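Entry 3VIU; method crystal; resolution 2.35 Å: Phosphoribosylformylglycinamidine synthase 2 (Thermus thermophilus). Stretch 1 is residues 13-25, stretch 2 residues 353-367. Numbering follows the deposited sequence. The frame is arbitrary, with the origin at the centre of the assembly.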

ATOM      1  N   GLY A  13     -25.855 -22.580   4.376  1.00 44.75           N
ATOM      2  CA  GLY A  13     -24.785 -23.360   4.966  1.00 42.11           C
ATOM      3  C   GLY A  13     -24.147 -22.624   6.128  1.00 41.28           C
ATOM      4  O   GLY A  13     -23.898 -23.208   7.180  1.00 40.95           O
ATOM      5  N   GLU A  14     -23.889 -21.335   5.939  1.00 40.32           N
ATOM      6  CA  GLU A  14     -23.278 -20.522   6.982  1.00 40.17           C
ATOM      7  C   GLU A  14     -24.200 -20.336   8.177  1.00 40.08           C
ATOM      8  O   GLU A  14     -23.744 -20.311   9.319  1.00 39.89           O
ATOM      9  CB  GLU A  14     -22.873 -19.157   6.423  1.00 38.97           C
ATOM     10  CG  GLU A  14     -21.430 -19.109   5.958  1.00 39.07           C
ATOM     11  CD  GLU A  14     -21.040 -17.766   5.387  1.00 38.05           C
ATOM     12  OE1 GLU A  14     -21.372 -16.736   6.006  1.00 37.72           O
ATOM     13  OE2 GLU A  14     -20.390 -17.745   4.321  1.00 38.95           O
ATOM     14  N   TYR A  15     -25.496 -20.206   7.914  1.00 40.87           N
ATOM     15  CA  TYR A  15     -26.471 -20.028   8.982  1.00 41.14           C
ATOM     16  C   TYR A  15     -26.572 -21.297   9.810  1.00 41.55           C
ATOM     17  O   TYR A  15     -26.676 -21.246  11.034  1.00 41.28           O
ATOM     18  CB  TYR A  15     -27.847 -19.671   8.405  1.00 41.55           C
ATOM     19  CG  TYR A  15     -28.947 -19.611   9.444  1.00 41.11           C
ATOM     20  CD1 TYR A  15     -29.681 -20.750   9.781  1.00 41.80           C
ATOM     21  CD2 TYR A  15     -29.230 -18.423  10.118  1.00 41.89           C
ATOM     22  CE1 TYR A  15     -30.668 -20.706  10.765  1.00 42.42           C
ATOM     23  CE2 TYR A  15     -30.215 -18.367  11.105  1.00 42.74           C
ATOM     24  CZ  TYR A  15     -30.928 -19.512  11.423  1.00 43.04           C
ATOM     25  OH  TYR A  15     -31.892 -19.460  12.401  1.00 44.18           O
ATOM     26  N   ARG A  16     -26.539 -22.440   9.138  1.00 42.72           N
ATOM     27  CA  ARG A  16     -26.625 -23.709   9.833  1.00 43.38           C
ATOM     28  C   ARG A  16     -25.423 -23.872  10.756  1.00 42.69           C
ATOM     29  O   ARG A  16     -25.533 -24.451  11.838  1.00 41.73           O
ATOM     30  CB  ARG A  16     -26.671 -24.866   8.831  1.00 45.39           C
ATOM     31  CG  ARG A  16     -27.214 -26.152   9.432  1.00 49.58           C
ATOM     32  CD  ARG A  16     -28.650 -25.943   9.898  1.00 52.64           C
ATOM     33  NE  ARG A  16     -29.548 -25.728   8.766  1.00 56.48           N
ATOM     34  CZ  ARG A  16     -30.665 -25.008   8.812  1.00 58.34           C
ATOM     35  NH1 ARG A  16     -31.410 -24.887   7.722  1.00 58.87           N
ATOM     36  NH2 ARG A  16     -31.032 -24.400   9.935  1.00 58.22           N
ATOM     37  N   GLU A  17     -24.276 -23.351  10.330  1.00 42.11           N
ATOM     38  CA  GLU A  17     -23.067 -23.456  11.132  1.00 43.04           C
ATOM     39  C   GLU A  17     -23.138 -22.537  12.346  1.00 42.20           C
ATOM     40  O   GLU A  17     -22.554 -22.826  13.388  1.00 42.13           O
ATOM     41  CB  GLU A  17     -21.832 -23.120  10.295  1.00 45.55           C
ATOM     42  CG  GLU A  17     -20.539 -23.636  10.915  1.00 50.55           C
ATOM     43  CD  GLU A  17     -19.356 -23.562   9.967  1.00 53.09           C
ATOM     44  OE1 GLU A  17     -19.491 -24.006   8.805  1.00 54.41           O
ATOM     45  OE2 GLU A  17     -18.287 -23.069  10.391  1.00 54.54           O
ATOM     46  N   ILE A  18     -23.860 -21.432  12.207  1.00 41.10           N
ATOM     47  CA  ILE A  18     -24.009 -20.483  13.300  1.00 40.11           C
ATOM     48  C   ILE A  18     -24.899 -21.046  14.401  1.00 40.75           C
ATOM     49  O   ILE A  18     -24.668 -20.784  15.579  1.00 40.90           O
ATOM     50  CB  ILE A  18     -24.604 -19.139  12.803  1.00 39.56           C
ATOM     51  CG1 ILE A  18     -23.598 -18.438  11.881  1.00 37.21           C
ATOM     52  CG2 ILE A  18     -24.958 -18.242  13.991  1.00 39.12           C
ATOM     53  CD1 ILE A  18     -24.113 -17.172  11.255  1.00 34.31           C
ATOM     54  N   VAL A  19     -25.916 -21.818  14.025  1.00 40.95           N
ATOM     55  CA  VAL A  19     -26.813 -22.387  15.021  1.00 41.52           C
ATOM     56  C   VAL A  19     -26.107 -23.503  15.785  1.00 43.81           C
ATOM     57  O   VAL A  19     -26.435 -23.776  16.942  1.00 44.24           O
ATOM     58  CB  VAL A  19     -28.116 -22.943  14.385  1.00 40.40           C
ATOM     59  CG1 VAL A  19     -28.743 -21.891  13.481  1.00 38.89           C
ATOM     60  CG2 VAL A  19     -27.834 -24.219  13.620  1.00 40.58           C
ATOM     61  N   GLN A  20     -25.130 -24.139  15.145  1.00 45.04           N
ATOM     62  CA  GLN A  20     -24.394 -25.211  15.800  1.00 48.07           C
ATOM     63  C   GLN A  20     -23.211 -24.686  16.613  1.00 48.49           C
ATOM     64  O   GLN A  20     -22.588 -25.429  17.366  1.00 49.76           O
ATOM     65  CB  GLN A  20     -23.937 -26.255  14.773  1.00 50.52           C
ATOM     66  CG  GLN A  20     -23.209 -25.699  13.559  1.00 55.10           C
ATOM     67  CD  GLN A  20     -23.032 -26.739  12.455  1.00 58.03           C
ATOM     68  OE1 GLN A  20     -24.011 -27.268  11.918  1.00 58.81           O
ATOM     69  NE2 GLN A  20     -21.780 -27.036  12.113  1.00 59.65           N
ATOM     70  N   ARG A  21     -22.903 -23.402  16.465  1.00 48.41           N
ATOM     71  CA  ARG A  21     -21.817 -22.790  17.225  1.00 48.12           C
ATOM     72  C   ARG A  21     -22.431 -22.142  18.462  1.00 47.69           C
ATOM     73  O   ARG A  21     -21.749 -21.932  19.465  1.00 48.30           O
ATOM     74  CB  ARG A  21     -21.109 -21.706  16.412  1.00 48.93           C
ATOM     75  CG  ARG A  21     -20.450 -22.164  15.122  1.00 50.90           C
ATOM     76  CD  ARG A  21     -19.122 -22.872  15.339  1.00 49.79           C
ATOM     77  NE  ARG A  21     -18.259 -22.659  14.180  1.00 49.72           N
ATOM     78  CZ  ARG A  21     -17.703 -21.489  13.876  1.00 49.51           C
ATOM     79  NH1 ARG A  21     -17.909 -20.436  14.653  1.00 49.58           N
ATOM     80  NH2 ARG A  21     -16.965 -21.359  12.781  1.00 48.93           N
ATOM     81  N   LEU A  22     -23.718 -21.812  18.377  1.00 45.70           N
ATOM     82  CA  LEU A  22     -24.434 -21.184  19.484  1.00 44.49           C
ATOM     83  C   LEU A  22     -25.282 -22.198  20.247  1.00 44.38           C
ATOM     84  O   LEU A  22     -25.757 -21.913  21.344  1.00 44.34           O
ATOM     85  CB  LEU A  22     -25.363 -20.076  18.976  1.00 43.08           C
ATOM     86  CG  LEU A  22     -24.818 -18.903  18.162  1.00 42.24           C
ATOM     87  CD1 LEU A  22     -25.956 -17.943  17.869  1.00 39.70           C
ATOM     88  CD2 LEU A  22     -23.715 -18.197  18.924  1.00 41.82           C
ATOM     89  N   GLY A  23     -25.476 -23.376  19.660  1.00 44.43           N
ATOM     90  CA  GLY A  23     -26.295 -24.385  20.306  1.00 44.60           C
ATOM     91  C   GLY A  23     -27.733 -23.901  20.373  1.00 44.56           C
ATOM     92  O   GLY A  23     -28.540 -24.412  21.150  1.00 43.98           O
ATOM     93  N   ARG A  24     -28.037 -22.899  19.552  1.00 44.56           N
ATOM     94  CA  ARG A  24     -29.367 -22.302  19.475  1.00 44.52           C
ATOM     95  C   ARG A  24     -29.390 -21.321  18.304  1.00 44.77           C
ATOM     96  O   ARG A  24     -28.355 -21.055  17.690  1.00 45.51           O
ATOM     97  CB  ARG A  24     -29.691 -21.541  20.764  1.00 43.97           C
ATOM     98  CG  ARG A  24     -28.930 -20.228  20.908  1.00 44.40           C
ATOM     99  CD  ARG A  24     -29.394 -19.422  22.112  1.00 42.97           C
ATOM    100  NE  ARG A  24     -28.921 -18.042  22.048  1.00 42.58           N
ATOM    101  CZ  ARG A  24     -27.643 -17.685  22.096  1.00 42.40           C
ATOM    102  NH1 ARG A  24     -26.698 -18.612  22.211  1.00 42.36           N
ATOM    103  NH2 ARG A  24     -27.308 -16.401  22.021  1.00 39.31           N
ATOM    104  N   GLU A  25     -30.569 -20.786  17.996  1.00 44.11           N
ATOM    105  CA  GLU A  25     -30.702 -19.819  16.913  1.00 42.67           C
ATOM    106  C   GLU A  25     -30.503 -18.405  17.440  1.00 39.99           C
ATOM    107  O   GLU A  25     -31.033 -18.040  18.487  1.00 39.89           O
ATOM    108  CB  GLU A  25     -32.077 -19.926  16.256  1.00 45.58           C
ATOM    109  CG  GLU A  25     -32.265 -21.177  15.423  1.00 49.93           C
ATOM    110  CD  GLU A  25     -33.597 -21.191  14.708  1.00 52.37           C
ATOM    111  OE1 GLU A  25     -34.638 -21.153  15.402  1.00 54.51           O
ATOM    112  OE2 GLU A  25     -33.601 -21.238  13.458  1.00 52.62           O
TER
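Stretch 2 353-367: AEVPTEALAEAPTYV

Three hydrogen bonds pin stretch 2 to stretch 1, and two of them end on backbone carbonyls. Near the start of stretch 1, on its helix, the hydroxyl of Tyr366 donates to Glu14 (OH to OE2, 3.0 Å), the carboxylate lying at the ring's edge. Arg21 NH2 donates to Glu362 O at 3.0 Å, at the first residue to leave helical phi/psi after helix 357-361. The same NH2 meets Glu17 OE2 at 3.2 Å, one helical turn back, in a salt bridge whose hydrogen bond is weak; so the same nitrogen serves its own helix and the other stretch. Beyond the helix, Arg24 NH2 donates to Glu354 O at 3.3 Å.

Packing fills in around these anchors. The Arg21 guanidinium lies at the end of helix 357-361, with NH1 3.2 Å from Ala359 CA. Pro364 points toward stretch 1, its CG 2.9 Å from Glu17 OE2. Leu22 sets CD2 against Pro356 CD at 3.3 Å and Val355 CB at 4.0 Å.

Strand 353-356 runs nearly perpendicular to the helix of stretch 1, at 94° with a closest axial approach of 9.2 Å. Pro356 occupies the N-cap position, right before the short helix, and an extended segment carries Pro364 and Tyr366 back toward Glu17 and Glu14. Stretch 2 therefore follows stretch 1 in reverse order, burying 504 Å² in total.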

ATOM      1  N   ALA A 353     -27.738  -9.586  23.321  1.00 26.96           N
ATOM      2  CA  ALA A 353     -26.879 -10.445  22.523  1.00 27.32           C
ATOM      3  C   ALA A 353     -25.765 -11.032  23.371  1.00 28.05           C
ATOM      4  O   ALA A 353     -25.208 -10.366  24.247  1.00 27.68           O
ATOM      5  CB  ALA A 353     -26.290  -9.668  21.353  1.00 27.93           C
ATOM      6  N   GLU A 354     -25.441 -12.287  23.097  1.00 27.93           N
ATOM      7  CA  GLU A 354     -24.396 -12.980  23.824  1.00 29.72           C
ATOM      8  C   GLU A 354     -23.933 -14.143  22.973  1.00 30.49           C
ATOM      9  O   GLU A 354     -24.429 -15.264  23.097  1.00 32.63           O
ATOM     10  CB  GLU A 354     -24.929 -13.479  25.168  1.00 30.91           C
ATOM     11  CG  GLU A 354     -23.973 -14.396  25.907  1.00 34.49           C
ATOM     12  CD  GLU A 354     -24.377 -14.618  27.344  1.00 35.91           C
ATOM     13  OE1 GLU A 354     -24.133 -13.715  28.178  1.00 36.78           O
ATOM     14  OE2 GLU A 354     -24.945 -15.693  27.635  1.00 38.40           O
ATOM     15  N   VAL A 355     -22.980 -13.872  22.095  1.00 28.83           N
ATOM     16  CA  VAL A 355     -22.476 -14.908  21.220  1.00 27.88           C
ATOM     17  C   VAL A 355     -21.033 -15.201  21.576  1.00 27.56           C
ATOM     18  O   VAL A 355     -20.300 -14.312  22.013  1.00 27.84           O
ATOM     19  CB  VAL A 355     -22.573 -14.466  19.753  1.00 26.85           C
ATOM     20  CG1 VAL A 355     -23.943 -13.851  19.497  1.00 27.01           C
ATOM     21  CG2 VAL A 355     -21.484 -13.476  19.430  1.00 26.82           C
ATOM     22  N   PRO A 356     -20.611 -16.464  21.430  1.00 26.58           N
ATOM     23  CA  PRO A 356     -19.224 -16.808  21.754  1.00 26.84           C
ATOM     24  C   PRO A 356     -18.260 -16.022  20.861  1.00 27.43           C
ATOM     25  O   PRO A 356     -18.521 -15.839  19.672  1.00 27.63           O
ATOM     26  CB  PRO A 356     -19.176 -18.314  21.495  1.00 25.29           C
ATOM     27  CG  PRO A 356     -20.570 -18.748  21.824  1.00 24.39           C
ATOM     28  CD  PRO A 356     -21.411 -17.674  21.177  1.00 24.49           C
ATOM     29  N   THR A 357     -17.160 -15.554  21.446  1.00 27.28           N
ATOM     30  CA  THR A 357     -16.158 -14.790  20.715  1.00 27.63           C
ATOM     31  C   THR A 357     -15.626 -15.578  19.518  1.00 29.66           C
ATOM     32  O   THR A 357     -15.579 -15.062  18.401  1.00 30.03           O
ATOM     33  CB  THR A 357     -14.975 -14.410  21.629  1.00 26.14           C
ATOM     34  OG1 THR A 357     -14.377 -15.600  22.155  1.00 28.19           O
ATOM     35  CG2 THR A 357     -15.450 -13.543  22.781  1.00 24.22           C
ATOM     36  N   GLU A 358     -15.235 -16.827  19.750  1.00 31.16           N
ATOM     37  CA  GLU A 358     -14.713 -17.670  18.674  1.00 32.61           C
ATOM     38  C   GLU A 358     -15.671 -17.749  17.488  1.00 31.71           C
ATOM     39  O   GLU A 358     -15.253 -17.689  16.333  1.00 30.35           O
ATOM     40  CB  GLU A 358     -14.451 -19.090  19.172  1.00 34.64           C
ATOM     41  CG  GLU A 358     -13.832 -19.974  18.104  1.00 39.23           C
ATOM     42  CD  GLU A 358     -13.888 -21.444  18.442  1.00 41.43           C
ATOM     43  OE1 GLU A 358     -15.001 -22.012  18.440  1.00 43.32           O
ATOM     44  OE2 GLU A 358     -12.820 -22.030  18.711  1.00 42.55           O
ATOM     45  N   ALA A 359     -16.957 -17.896  17.785  1.00 30.94           N
ATOM     46  CA  ALA A 359     -17.971 -18.001  16.748  1.00 31.41           C
ATOM     47  C   ALA A 359     -17.984 -16.773  15.851  1.00 31.45           C
ATOM     48  O   ALA A 359     -18.263 -16.862  14.652  1.00 31.21           O
ATOM     49  CB  ALA A 359     -19.350 -18.194  17.385  1.00 31.24           C
ATOM     50  N   LEU A 360     -17.665 -15.626  16.442  1.00 30.12           N
ATOM     51  CA  LEU A 360     -17.667 -14.366  15.717  1.00 29.39           C
ATOM     52  C   LEU A 360     -16.366 -14.035  14.979  1.00 28.91           C
ATOM     53  O   LEU A 360     -16.398 -13.415  13.920  1.00 29.70           O
ATOM     54  CB  LEU A 360     -18.019 -13.238  16.692  1.00 28.20           C
ATOM     55  CG  LEU A 360     -19.069 -12.223  16.243  1.00 28.87           C
ATOM     56  CD1 LEU A 360     -20.235 -12.912  15.537  1.00 27.97           C
ATOM     57  CD2 LEU A 360     -19.554 -11.470  17.456  1.00 27.62           C
ATOM     58  N   ALA A 361     -15.231 -14.462  15.526  1.00 28.64           N
ATOM     59  CA  ALA A 361     -13.932 -14.168  14.930  1.00 29.03           C
ATOM     60  C   ALA A 361     -13.357 -15.243  14.015  1.00 30.04           C
ATOM     61  O   ALA A 361     -12.495 -14.955  13.181  1.00 30.68           O
ATOM     62  CB  ALA A 361     -12.923 -13.851  16.033  1.00 27.80           C
ATOM     63  N   GLU A 362     -13.815 -16.480  14.170  1.00 31.23           N
ATOM     64  CA  GLU A 362     -13.302 -17.571  13.349  1.00 32.47           C
ATOM     65  C   GLU A 362     -14.354 -18.155  12.423  1.00 31.86           C
ATOM     66  O   GLU A 362     -14.896 -19.230  12.682  1.00 32.07           O
ATOM     67  CB  GLU A 362     -12.725 -18.669  14.241  1.00 34.32           C
ATOM     68  CG  GLU A 362     -11.494 -18.227  15.024  1.00 40.49           C
ATOM     69  CD  GLU A 362     -10.886 -19.348  15.856  1.00 44.02           C
ATOM     70  OE1 GLU A 362     -10.538 -20.402  15.273  1.00 46.69           O
ATOM     71  OE2 GLU A 362     -10.754 -19.176  17.090  1.00 44.28           O
ATOM     72  N   ALA A 363     -14.626 -17.436  11.336  1.00 31.09           N
ATOM     73  CA  ALA A 363     -15.611 -17.854  10.348  1.00 30.29           C
ATOM     74  C   ALA A 363     -15.062 -18.935   9.415  1.00 30.09           C
ATOM     75  O   ALA A 363     -13.850 -19.111   9.285  1.00 30.66           O
ATOM     76  CB  ALA A 363     -16.070 -16.650   9.533  1.00 29.97           C
ATOM     77  N   PRO A 364     -15.961 -19.670   8.744  1.00 29.76           N
ATOM     78  CA  PRO A 364     -15.574 -20.738   7.814  1.00 29.22           C
ATOM     79  C   PRO A 364     -14.769 -20.188   6.645  1.00 29.23           C
ATOM     80  O   PRO A 364     -14.992 -19.061   6.213  1.00 29.23           O
ATOM     81  CB  PRO A 364     -16.914 -21.298   7.342  1.00 28.88           C
ATOM     82  CG  PRO A 364     -17.875 -20.916   8.451  1.00 30.26           C
ATOM     83  CD  PRO A 364     -17.427 -19.539   8.819  1.00 27.95           C
ATOM     84  N   THR A 365     -13.826 -20.981   6.144  1.00 29.98           N
ATOM     85  CA  THR A 365     -13.020 -20.579   4.997  1.00 29.74           C
ATOM     86  C   THR A 365     -13.373 -21.502   3.841  1.00 31.16           C
ATOM     87  O   THR A 365     -13.926 -22.582   4.046  1.00 31.20           O
ATOM     88  CB  THR A 365     -11.504 -20.682   5.276  1.00 29.16           C
ATOM     89  OG1 THR A 365     -11.159 -22.033   5.600  1.00 27.81           O
ATOM     90  CG2 THR A 365     -11.117 -19.756   6.422  1.00 28.19           C
ATOM     91  N   TYR A 366     -13.062 -21.082   2.623  1.00 32.13           N
ATOM     92  CA  TYR A 366     -13.393 -21.901   1.471  1.00 34.29           C
ATOM     93  C   TYR A 366     -12.227 -22.119   0.513  1.00 34.85           C
ATOM     94  O   TYR A 366     -11.382 -21.243   0.317  1.00 35.31           O
ATOM     95  CB  TYR A 366     -14.578 -21.282   0.718  1.00 34.93           C
ATOM     96  CG  TYR A 366     -15.817 -21.079   1.568  1.00 35.53           C
ATOM     97  CD1 TYR A 366     -16.480 -22.165   2.142  1.00 36.52           C
ATOM     98  CD2 TYR A 366     -16.319 -19.802   1.808  1.00 36.55           C
ATOM     99  CE1 TYR A 366     -17.610 -21.985   2.936  1.00 38.28           C
ATOM    100  CE2 TYR A 366     -17.455 -19.607   2.601  1.00 38.45           C
ATOM    101  CZ  TYR A 366     -18.093 -20.705   3.161  1.00 39.15           C
ATOM    102  OH  TYR A 366     -19.212 -20.525   3.939  1.00 38.42           O
ATOM    103  N   VAL A 367     -12.185 -23.310  -0.067  1.00 35.01           N
ATOM    104  CA  VAL A 367     -11.153 -23.652  -1.028  1.00 35.65           C
ATOM    105  C   VAL A 367     -11.866 -23.958  -2.334  1.00 36.89           C
ATOM    106  O   VAL A 367     -12.931 -24.578  -2.335  1.00 37.34           O
ATOM    107  CB  VAL A 367     -10.347 -24.882  -0.575  1.00 35.44           C
ATOM    108  CG1 VAL A 367      -9.602 -25.483  -1.753  1.00 35.79           C
ATOM    109  CG2 VAL A 367      -9.357 -24.472   0.509  1.00 35.73           C
TER